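PDB 3EYP: putative alpha-L-fucosidase, which probably hydrolyses alpha-L-fucosidic bonds, releasing L-fucose from glycans, as a glycoside hydrolase of family 29. Local coordinates for residues Val9-Ala12 against Arg13-Glu16; Trp279-Tyr282 against Cys283-Gly287; Pro297-Arg300 against Arg301-His305; Met348-Glu352 against Lys353-Phe357. All coordinates share one frame; numbering follows the deposited sequence.

From the N terminus onward, four local contacts follow one another in series; none nests in or crosses another, and none touches another. Interaction 1 (9-16) caps the start of helix 12-20, which leads into strand 22-26 of the TIM-barrel domain. Interaction 2 (279-287) ends helix 275-283 and turns the chain toward strand 291-295, which adjoins strand 22-26. Interaction 3 (297-305) closes a tight turn between strand 291-295 and helix 306-323, on the opposite side of the chain's centre from interaction 1, their centres about 34 Å apart. Interaction 4 (348-357) closes a loop in the C-terminal F5/8 type C beta domain, leading into strand 357-358.

Interaction 1: Val9-Ala12 against Arg13-Glu16; sequences VPSA and RQLE
The carboxamide of Gln-14 meets Ser-11 through its oxygen: Ser-11 N lies in the carbonyl plane and donates to a lone pair of OE1 over 2.9 Å, in a nearly straight bond (169°). Ser-11 OG stands off one side of the amide plane, 3.6 Å from Gln-14 CD, while Pro-10 CA approaches OE1 from the other side at 3.3 Å. A water also donates to OE1 and links it to Val-9 O. The amide nitrogen is held too, because NE2 donates to the backbone oxygens of Asp-205 and Tyr-249.

Ser-11 is the N-cap of the helix. Its OG, set between the backbone N and the carbonyl carbon (chi1 67°), accepts from Gln-14 N at 3.2 Å, and the reciprocal pair is a capping box. Serine suits the place because its short hydroxyl reaches forward to an amide of the first turn. Replacing Gln-14 by an alanine would probably leave Ser-11 N without its acceptor and the Asp-205 and Tyr-249 oxygens without a donor. Beyond the cap, Leu-15 N bonds to Ser-11 O (2.9 Å), and Leu-15 CD2 packs on Pro-10 CG at 3.8 Å.

Helix 12-20 precedes barrel strand 22-26; Arg-13 and Glu-16 touch Val-193 of strand 193-195, and Leu-15 reaches Ile-387 in the C-terminal part of the chain.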
loop_
_atom_site.group_PDB
_atom_site.type_symbol
_atom_site.label_atom_id
_atom_site.label_comp_id
_atom_site.label_asym_id
_atom_site.label_seq_id
_atom_site.Cartn_x
_atom_site.Cartn_y
_atom_site.Cartn_z
ATOM N N VAL A 9 -14.417 -0.975 11.923
ATOM C CA VAL A 9 -13.104 -0.487 12.336
ATOM C C VAL A 9 -11.959 -1.465 11.960
ATOM O O VAL A 9 -12.166 -2.675 11.767
ATOM C CB VAL A 9 -13.089 -0.211 13.893
ATOM C CG1 VAL A 9 -14.247 0.757 14.291
ATOM C CG2 VAL A 9 -13.192 -1.508 14.644
ATOM N N PRO A 10 -10.749 -0.955 11.833
ATOM C CA PRO A 10 -9.640 -1.798 11.447
ATOM C C PRO A 10 -9.151 -2.698 12.562
ATOM O O PRO A 10 -9.253 -2.366 13.749
ATOM C CB PRO A 10 -8.554 -0.793 11.108
ATOM C CG PRO A 10 -8.858 0.368 12.020
ATOM C CD PRO A 10 -10.352 0.458 11.956
ATOM N N SER A 11 -8.578 -3.805 12.142
ATOM C CA SER A 11 -7.888 -4.738 13.053
ATOM C C SER A 11 -6.479 -4.272 13.370
ATOM O O SER A 11 -5.955 -3.331 12.792
ATOM C CB SER A 11 -7.806 -6.120 12.453
ATOM O OG SER A 11 -6.966 -6.120 11.322
ATOM N N ALA A 12 -5.856 -4.951 14.322
ATOM C CA ALA A 12 -4.469 -4.599 14.697
ATOM C C ALA A 12 -3.542 -4.719 13.455
ATOM O O ALA A 12 -2.667 -3.888 13.205
ATOM C CB ALA A 12 -3.948 -5.494 15.871
ATOM N N ARG A 13 -3.793 -5.761 12.673
ATOM C CA ARG A 13 -3.039 -6.033 11.405
ATOM C C ARG A 13 -3.212 -4.917 10.398
ATOM O O ARG A 13 -2.301 -4.488 9.737
ATOM C CB ARG A 13 -3.470 -7.364 10.753
ATOM C CG ARG A 13 -2.744 -8.529 11.423
ATOM C CD ARG A 13 -2.900 -9.883 10.668
ATOM N NE ARG A 13 -4.250 -10.184 10.310
ATOM C CZ ARG A 13 -5.107 -10.794 11.106
ATOM N NH1 ARG A 13 -4.740 -11.212 12.287
ATOM N NH2 ARG A 13 -6.330 -11.006 10.700
ATOM N N GLN A 14 -4.443 -4.478 10.287
ATOM C CA GLN A 14 -4.785 -3.451 9.339
ATOM C C GLN A 14 -4.177 -2.133 9.760
ATOM O O GLN A 14 -3.726 -1.386 8.967
ATOM C CB GLN A 14 -6.287 -3.371 9.082
ATOM C CG GLN A 14 -6.823 -4.625 8.388
ATOM C CD GLN A 14 -8.347 -4.672 8.365
ATOM O OE1 GLN A 14 -8.993 -4.304 9.349
ATOM N NE2 GLN A 14 -8.934 -5.142 7.263
ATOM N N LEU A 15 -4.120 -1.878 11.047
ATOM C CA LEU A 15 -3.473 -0.638 11.524
ATOM C C LEU A 15 -1.959 -0.665 11.233
ATOM O O LEU A 15 -1.352 0.312 10.850
ATOM C CB LEU A 15 -3.715 -0.469 13.033
ATOM C CG LEU A 15 -5.104 -0.113 13.541
ATOM C CD1 LEU A 15 -5.094 -0.308 15.131
ATOM C CD2 LEU A 15 -5.387 1.349 13.108
ATOM N N GLU A 16 -1.352 -1.807 11.475
ATOM C CA GLU A 16 0.110 -1.972 11.252
ATOM C C GLU A 16 0.443 -1.731 9.761
ATOM O O GLU A 16 1.354 -0.984 9.396
ATOM C CB GLU A 16 0.543 -3.369 11.740
ATOM C CG GLU A 16 2.033 -3.702 11.469
ATOM C CD GLU A 16 2.280 -4.144 10.026
ATOM O OE1 GLU A 16 1.493 -4.998 9.539
ATOM O OE2 GLU A 16 3.246 -3.631 9.395
HETATM O O HOH W 1 -11.352 -5.018 10.458
#

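Interaction 2: Trp279-Tyr282 against Cys283-Gly287; sequences WDIY and CTSVG
Trp-279 sets CG opposite its backbone N (chi1 168°), and one turn later Cys-283 turns SG to lie beside its own N (chi1 -74°), which sets the sulfur on the ring. This is a Cys sulfur-aromatic contact at the C-terminal end of helix 275-283, part of the TIM-barrel domain. SG lies over one face of the indole, 3.4 Å from the centroid of the six-membered ring of Trp-279 and only 8° off its normal. A small polarisable thiol suits this close seat in the buried interior, whereas Trp-279 directs NE1 to Gln-456 and stacks its ring with Phe-460.

Tyr-282 and Val-286 repeat the spacing. Val-286 CB sits over a face of the phenol, 3.9 Å from the centroid of the Tyr-282 ring, as a CH-pi contact, and its branch CG1 comes 3.5 Å from Tyr-282 OH, which hydrogen-bonds a bound glycerol, probably from the crystallisation liquor.

Thr-284 is the first residue to leave helical angles. Past it, Ser-285 OG donates to Ile-281 O over 2.7 Å, so a short hydroxyl gives a carbonyl at the helix end a partner. Gly-287 fits because any side chain would run into Cys-283 O. Tyr-282 O takes two amides: Gly-287 N at 3.0 Å in the carbonyl plane, and Ser-285 N at 3.2 Å from above it.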
loop_
_atom_site.group_PDB
_atom_site.type_symbol
_atom_site.label_atom_id
_atom_site.label_comp_id
_atom_site.label_asym_id
_atom_site.label_seq_id
_atom_site.Cartn_x
_atom_site.Cartn_y
_atom_site.Cartn_z
ATOM N N TRP A 279 5.342 10.837 -7.497
ATOM C CA TRP A 279 4.735 11.760 -6.556
ATOM C C TRP A 279 3.226 11.775 -6.785
ATOM O O TRP A 279 2.441 11.746 -5.857
ATOM C CB TRP A 279 5.348 13.171 -6.719
ATOM C CG TRP A 279 4.656 14.288 -6.021
ATOM C CD1 TRP A 279 4.285 15.481 -6.579
ATOM C CD2 TRP A 279 4.302 14.362 -4.641
ATOM N NE1 TRP A 279 3.714 16.294 -5.622
ATOM C CE2 TRP A 279 3.740 15.636 -4.419
ATOM C CE3 TRP A 279 4.443 13.487 -3.549
ATOM C CZ2 TRP A 279 3.274 16.036 -3.179
ATOM C CZ3 TRP A 279 3.971 13.878 -2.320
ATOM C CH2 TRP A 279 3.403 15.160 -2.137
ATOM N N ASP A 280 2.841 11.769 -8.049
ATOM C CA ASP A 280 1.434 11.726 -8.410
ATOM C C ASP A 280 0.816 10.450 -7.840
ATOM O O ASP A 280 -0.217 10.437 -7.210
ATOM C CB ASP A 280 1.244 11.668 -9.923
ATOM C CG ASP A 280 1.499 12.985 -10.599
ATOM O OD1 ASP A 280 1.647 13.988 -9.879
ATOM O OD2 ASP A 280 1.480 13.026 -11.861
ATOM N N ILE A 281 1.492 9.367 -8.123
ATOM C CA ILE A 281 1.050 8.060 -7.633
ATOM C C ILE A 281 0.963 7.977 -6.121
ATOM O O ILE A 281 -0.043 7.506 -5.551
ATOM C CB ILE A 281 1.942 6.912 -8.202
ATOM C CG1 ILE A 281 1.640 6.752 -9.685
ATOM C CG2 ILE A 281 1.699 5.609 -7.474
ATOM C CD1 ILE A 281 2.683 5.860 -10.477
ATOM N N TYR A 282 2.000 8.470 -5.470
ATOM C CA TYR A 282 2.030 8.542 -4.015
ATOM C C TYR A 282 0.734 9.255 -3.534
ATOM O O TYR A 282 0.040 8.840 -2.588
ATOM C CB TYR A 282 3.279 9.312 -3.525
ATOM C CG TYR A 282 3.385 9.423 -2.004
ATOM C CD1 TYR A 282 3.973 8.413 -1.236
ATOM C CD2 TYR A 282 2.864 10.533 -1.333
ATOM C CE1 TYR A 282 4.021 8.507 0.155
ATOM C CE2 TYR A 282 2.910 10.642 0.049
ATOM C CZ TYR A 282 3.492 9.637 0.784
ATOM O OH TYR A 282 3.595 9.760 2.136
ATOM N N CYS A 283 0.406 10.344 -4.213
ATOM C CA CYS A 283 -0.736 11.182 -3.763
ATOM C C CYS A 283 -2.082 10.527 -4.015
ATOM O O CYS A 283 -3.070 10.741 -3.294
ATOM C CB CYS A 283 -0.665 12.576 -4.401
ATOM S SG CYS A 283 0.627 13.644 -3.670
ATOM N N THR A 284 -2.097 9.661 -4.992
ATOM C CA THR A 284 -3.311 8.900 -5.359
ATOM C C THR A 284 -3.341 7.506 -4.816
ATOM O O THR A 284 -4.181 6.718 -5.195
ATOM C CB THR A 284 -3.576 8.894 -6.907
ATOM O OG1 THR A 284 -2.493 8.216 -7.571
ATOM C CG2 THR A 284 -3.682 10.300 -7.414
ATOM N N SER A 285 -2.484 7.264 -3.827
ATOM C CA SER A 285 -2.474 6.011 -3.064
ATOM C C SER A 285 -2.362 6.273 -1.583
ATOM O O SER A 285 -3.342 6.260 -0.848
ATOM C CB SER A 285 -1.299 5.065 -3.507
ATOM O OG SER A 285 -0.037 5.743 -3.463
ATOM N N VAL A 286 -1.154 6.550 -1.162
ATOM C CA VAL A 286 -0.949 6.937 0.205
ATOM C C VAL A 286 -1.862 8.162 0.557
ATOM O O VAL A 286 -2.416 8.254 1.649
ATOM C CB VAL A 286 0.585 7.195 0.561
ATOM C CG1 VAL A 286 0.713 7.730 1.999
ATOM C CG2 VAL A 286 1.476 5.920 0.348
ATOM N N GLY A 287 -2.033 9.078 -0.390
ATOM C CA GLY A 287 -2.826 10.281 -0.144
ATOM C C GLY A 287 -4.322 10.132 -0.464
ATOM O O GLY A 287 -5.021 11.106 -0.575
#

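Interaction 3: Pro297-Arg300 against Arg301-His305; sequences PPDR and RGLIH
The charged pair is Asp-299 and Arg-301. The guanidinium comes side-on and puts two nitrogens on one carboxylate oxygen: NE donates to the syn lone pair of Asp-299 OD2 over 2.8 Å, and NH2 bonds to the same OD2 at 3.2 Å. OD2 lies almost in the guanidinium plane, yet carboxylate and guanidinium planes are turned 51° apart. Arg-301 makes this grip possible by bending at chi3 (-66°), and Leu-303 CD1 lies over one face of its guanidinium. A water also donates to OD2.

The other carboxylate oxygen serves the backbone. Asp-299 OD1 is met nearly head-on by Leu-303 N at 2.9 Å, and Arg-301 N adds a weak bond to it. An alanine in place of Asp-299 would probably strip Leu-303 N of its acceptor and set the Arg-301 guanidinium free to turn.

Among main-chain bonds, Gly-302 N donates to Asp-299 O (2.8 Å), closing a type I beta turn from Asp-299 to Gly-302 in the loop between barrel strand 291-295 and helix 306-323. Asp-299 N in return donates to Leu-303 O at 2.9 Å. Gly-302 takes a positive phi, 86°, at which a CB would collide with the carbonyl oxygen of Arg-301, so glycine suits the position.

Apolar contact comes from Pro-298 and Ile-304, which lie side by side with CG and CD1 3.8 Å apart; both also touch Trp-59 of helix 56-65.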
loop_
_atom_site.group_PDB
_atom_site.type_symbol
_atom_site.label_atom_id
_atom_site.label_comp_id
_atom_site.label_asym_id
_atom_site.label_seq_id
_atom_site.Cartn_x
_atom_site.Cartn_y
_atom_site.Cartn_z
ATOM N N PRO A 297 11.867 -4.384 -10.271
ATOM C CA PRO A 297 12.292 -5.709 -10.759
ATOM C C PRO A 297 13.825 -5.867 -10.884
ATOM O O PRO A 297 14.474 -5.104 -11.594
ATOM C CB PRO A 297 11.595 -5.796 -12.145
ATOM C CG PRO A 297 11.632 -4.395 -12.633
ATOM C CD PRO A 297 11.306 -3.578 -11.371
ATOM N N PRO A 298 14.424 -6.786 -10.102
ATOM C CA PRO A 298 15.863 -7.030 -10.241
ATOM C C PRO A 298 16.206 -7.555 -11.635
ATOM O O PRO A 298 15.422 -8.242 -12.297
ATOM C CB PRO A 298 16.134 -8.081 -9.193
ATOM C CG PRO A 298 14.927 -7.985 -8.214
ATOM C CD PRO A 298 13.823 -7.660 -9.103
ATOM N N ASP A 299 17.409 -7.231 -12.043
ATOM C CA ASP A 299 17.928 -7.645 -13.319
ATOM C C ASP A 299 18.572 -9.028 -13.311
ATOM O O ASP A 299 18.495 -9.779 -12.370
ATOM C CB ASP A 299 18.858 -6.563 -13.896
ATOM C CG ASP A 299 20.218 -6.577 -13.298
ATOM O OD1 ASP A 299 20.350 -7.225 -12.225
ATOM O OD2 ASP A 299 21.144 -5.995 -13.949
ATOM N N ARG A 300 19.226 -9.346 -14.407
ATOM C CA ARG A 300 19.788 -10.670 -14.546
ATOM C C ARG A 300 21.025 -10.815 -13.672
ATOM O O ARG A 300 21.487 -11.888 -13.481
ATOM C CB ARG A 300 20.147 -10.990 -15.987
ATOM C CG ARG A 300 18.951 -11.202 -16.869
ATOM C CD ARG A 300 19.306 -11.642 -18.292
ATOM N NE ARG A 300 18.059 -11.871 -19.015
ATOM C CZ ARG A 300 17.959 -11.979 -20.322
ATOM N NH1 ARG A 300 19.060 -11.937 -21.066
ATOM N NH2 ARG A 300 16.756 -12.171 -20.876
ATOM N N ARG A 301 21.596 -9.707 -13.230
ATOM C CA ARG A 301 22.655 -9.755 -12.203
ATOM C C ARG A 301 22.102 -10.062 -10.851
ATOM O O ARG A 301 22.826 -10.488 -9.935
ATOM C CB ARG A 301 23.444 -8.442 -12.142
ATOM C CG ARG A 301 24.332 -8.280 -13.394
ATOM C CD ARG A 301 24.966 -6.906 -13.489
ATOM N NE ARG A 301 23.970 -5.856 -13.694
ATOM C CZ ARG A 301 24.277 -4.568 -13.859
ATOM N NH1 ARG A 301 25.536 -4.185 -13.884
ATOM N NH2 ARG A 301 23.328 -3.662 -14.015
ATOM N N GLY A 302 20.809 -9.818 -10.722
ATOM C CA GLY A 302 20.124 -9.903 -9.437
ATOM C C GLY A 302 20.207 -8.618 -8.624
ATOM O O GLY A 302 20.276 -8.641 -7.377
ATOM N N LEU A 303 20.209 -7.522 -9.348
ATOM C CA LEU A 303 20.312 -6.143 -8.796
ATOM C C LEU A 303 19.233 -5.203 -9.232
ATOM O O LEU A 303 18.699 -5.320 -10.336
ATOM C CB LEU A 303 21.629 -5.473 -9.182
ATOM C CG LEU A 303 22.932 -6.207 -8.762
ATOM C CD1 LEU A 303 24.033 -5.651 -9.699
ATOM C CD2 LEU A 303 23.269 -6.076 -7.286
ATOM N N ILE A 304 18.909 -4.262 -8.332
ATOM C CA ILE A 304 17.943 -3.211 -8.663
ATOM C C ILE A 304 18.700 -2.196 -9.466
ATOM O O ILE A 304 19.816 -1.824 -9.106
ATOM C CB ILE A 304 17.292 -2.526 -7.421
ATOM C CG1 ILE A 304 16.688 -3.530 -6.487
ATOM C CG2 ILE A 304 16.172 -1.544 -7.873
ATOM C CD1 ILE A 304 15.778 -4.519 -7.049
ATOM N N HIS A 305 18.108 -1.781 -10.588
ATOM C CA HIS A 305 18.693 -0.763 -11.460
ATOM C C HIS A 305 18.822 0.601 -10.758
ATOM O O HIS A 305 17.980 1.068 -9.944
ATOM C CB HIS A 305 17.924 -0.648 -12.805
ATOM C CG HIS A 305 18.577 0.230 -13.822
ATOM N ND1 HIS A 305 19.821 -0.051 -14.361
ATOM C CD2 HIS A 305 18.136 1.345 -14.443
ATOM C CE1 HIS A 305 20.138 0.904 -15.220
ATOM N NE2 HIS A 305 19.124 1.749 -15.305
HETATM O O HOH W 2 15.365 -2.647 -11.308
HETATM O O HOH W 3 20.256 -3.154 -14.744
#

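Interaction 4: Met348-Glu352 against Lys353-Phe357; sequences MLDNE and KNTYF
Thr-355 OG1 donates to Asp-350 OD2 over 2.7 Å, using the syn lone pair of that oxygen. The two side chains reach for each other across the loop from its two arms. Thr-355 puts OG1 between its backbone N and carbonyl carbon (chi1 58°), the branch that faces the carboxylate, and Glu-352 CB packs against the same hydroxyl at 3.3 Å.

The other carboxylate oxygen turns back on its own chain: Glu-352 N donates to Asp-350 OD1 over 2.7 Å, in a fairly straight bond (164°) that arrives from above the carboxylate plane. Aspartate suits the place because its short chain can hold the amide two residues on with one oxygen and the threonine with the other. Asn-351, between Asp-350 and Glu-352, has a positive phi, a conformation asparagine tolerates well.

At the buried base, Met-348 and Phe-357 lie side by side, with Met-348 CG 3.6 Å from Phe-357 CB. The methyl CE bends toward the ring, reaching Phe-357 CD2 at 3.6 Å, and SD makes an oblique Met-aromatic contact. Both residues also bond through their backbones to strand 447-454. The loop therefore combines an Asx turn with a side-chain hydrogen bond from Thr-355 to the same aspartate, at the entry to an outermost strand of the F5/8 type C beta-sandwich.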
loop_
_atom_site.group_PDB
_atom_site.type_symbol
_atom_site.label_atom_id
_atom_site.label_comp_id
_atom_site.label_asym_id
_atom_site.label_seq_id
_atom_site.Cartn_x
_atom_site.Cartn_y
_atom_site.Cartn_z
ATOM N N MET A 348 -4.319 19.061 16.305
ATOM C CA MET A 348 -4.134 18.717 14.875
ATOM C C MET A 348 -2.765 19.179 14.380
ATOM O O MET A 348 -2.285 18.840 13.257
ATOM C CB MET A 348 -5.236 19.363 14.006
ATOM C CG MET A 348 -6.676 18.704 14.149
ATOM S SD MET A 348 -7.976 19.326 13.025
ATOM C CE MET A 348 -8.788 20.672 13.963
ATOM N N LEU A 349 -2.148 19.967 15.244
ATOM C CA LEU A 349 -0.951 20.744 14.889
ATOM C C LEU A 349 0.287 20.366 15.646
ATOM O O LEU A 349 1.357 20.892 15.379
ATOM C CB LEU A 349 -1.174 22.235 15.123
ATOM C CG LEU A 349 -2.281 22.924 14.364
ATOM C CD1 LEU A 349 -2.302 24.427 14.637
ATOM C CD2 LEU A 349 -2.064 22.622 12.882
ATOM N N ASP A 350 0.112 19.457 16.578
ATOM C CA ASP A 350 1.125 19.162 17.581
ATOM C C ASP A 350 2.108 18.065 17.231
ATOM O O ASP A 350 2.977 17.717 18.020
ATOM C CB ASP A 350 0.487 18.879 18.935
ATOM C CG ASP A 350 -0.187 17.522 19.003
ATOM O OD1 ASP A 350 -0.030 16.739 18.051
ATOM O OD2 ASP A 350 -0.877 17.245 20.016
ATOM N N ASN A 351 1.964 17.505 16.059
ATOM C CA ASN A 351 2.892 16.451 15.639
ATOM C C ASN A 351 2.999 15.270 16.600
ATOM O O ASN A 351 3.988 14.546 16.592
ATOM C CB ASN A 351 4.287 17.036 15.494
ATOM C CG ASN A 351 4.400 17.973 14.317
ATOM O OD1 ASN A 351 5.109 18.983 14.374
ATOM N ND2 ASN A 351 3.695 17.666 13.248
ATOM N N GLU A 352 2.016 15.110 17.459
ATOM C CA GLU A 352 1.984 13.921 18.328
ATOM C C GLU A 352 1.252 12.824 17.589
ATOM O O GLU A 352 0.293 13.078 16.864
ATOM C CB GLU A 352 1.253 14.160 19.640
ATOM C CG GLU A 352 1.556 15.450 20.325
ATOM C CD GLU A 352 2.699 15.339 21.287
ATOM O OE1 GLU A 352 3.303 14.242 21.391
ATOM O OE2 GLU A 352 3.005 16.366 21.942
ATOM N N LYS A 353 1.688 11.595 17.800
ATOM C CA LYS A 353 1.085 10.440 17.100
ATOM C C LYS A 353 -0.357 10.223 17.575
ATOM O O LYS A 353 -1.306 10.104 16.769
ATOM C CB LYS A 353 1.945 9.172 17.283
ATOM C CG LYS A 353 1.289 7.903 16.828
ATOM C CD LYS A 353 1.714 6.682 17.685
ATOM C CE LYS A 353 3.219 6.567 17.853
ATOM N NZ LYS A 353 3.589 5.188 18.342
ATOM N N ASN A 354 -0.516 10.258 18.888
ATOM C CA ASN A 354 -1.744 9.768 19.550
ATOM C C ASN A 354 -2.850 10.782 19.855
ATOM O O ASN A 354 -3.974 10.407 20.158
ATOM C CB ASN A 354 -1.370 9.081 20.847
ATOM C CG ASN A 354 -0.511 7.841 20.621
ATOM O OD1 ASN A 354 0.484 7.624 21.349
ATOM N ND2 ASN A 354 -0.866 7.029 19.602
ATOM N N THR A 355 -2.531 12.062 19.802
ATOM C CA THR A 355 -3.541 13.096 20.102
ATOM C C THR A 355 -4.378 13.446 18.875
ATOM O O THR A 355 -3.981 13.237 17.732
ATOM C CB THR A 355 -2.901 14.360 20.604
ATOM O OG1 THR A 355 -1.983 14.824 19.621
ATOM C CG2 THR A 355 -2.139 14.071 21.902
ATOM N N TYR A 356 -5.555 13.971 19.163
ATOM C CA TYR A 356 -6.454 14.460 18.123
ATOM C C TYR A 356 -7.459 15.470 18.596
ATOM O O TYR A 356 -7.823 15.491 19.760
ATOM C CB TYR A 356 -7.178 13.266 17.506
ATOM C CG TYR A 356 -7.845 12.337 18.466
ATOM C CD1 TYR A 356 -9.205 12.434 18.696
ATOM C CD2 TYR A 356 -7.145 11.340 19.113
ATOM C CE1 TYR A 356 -9.848 11.581 19.514
ATOM C CE2 TYR A 356 -7.803 10.460 19.962
ATOM C CZ TYR A 356 -9.160 10.622 20.159
ATOM O OH TYR A 356 -9.871 9.812 20.981
ATOM N N PHE A 357 -7.878 16.313 17.652
ATOM C CA PHE A 357 -9.116 17.091 17.762
ATOM C C PHE A 357 -10.360 16.200 17.714
ATOM O O PHE A 357 -10.442 15.266 16.917
ATOM C CB PHE A 357 -9.209 18.133 16.649
ATOM C CG PHE A 357 -10.564 18.773 16.546
ATOM C CD1 PHE A 357 -11.078 19.518 17.612
ATOM C CD2 PHE A 357 -11.361 18.568 15.420
ATOM C CE1 PHE A 357 -12.323 20.068 17.522
ATOM C CE2 PHE A 357 -12.592 19.090 15.333
ATOM C CZ PHE A 357 -13.095 19.852 16.378
#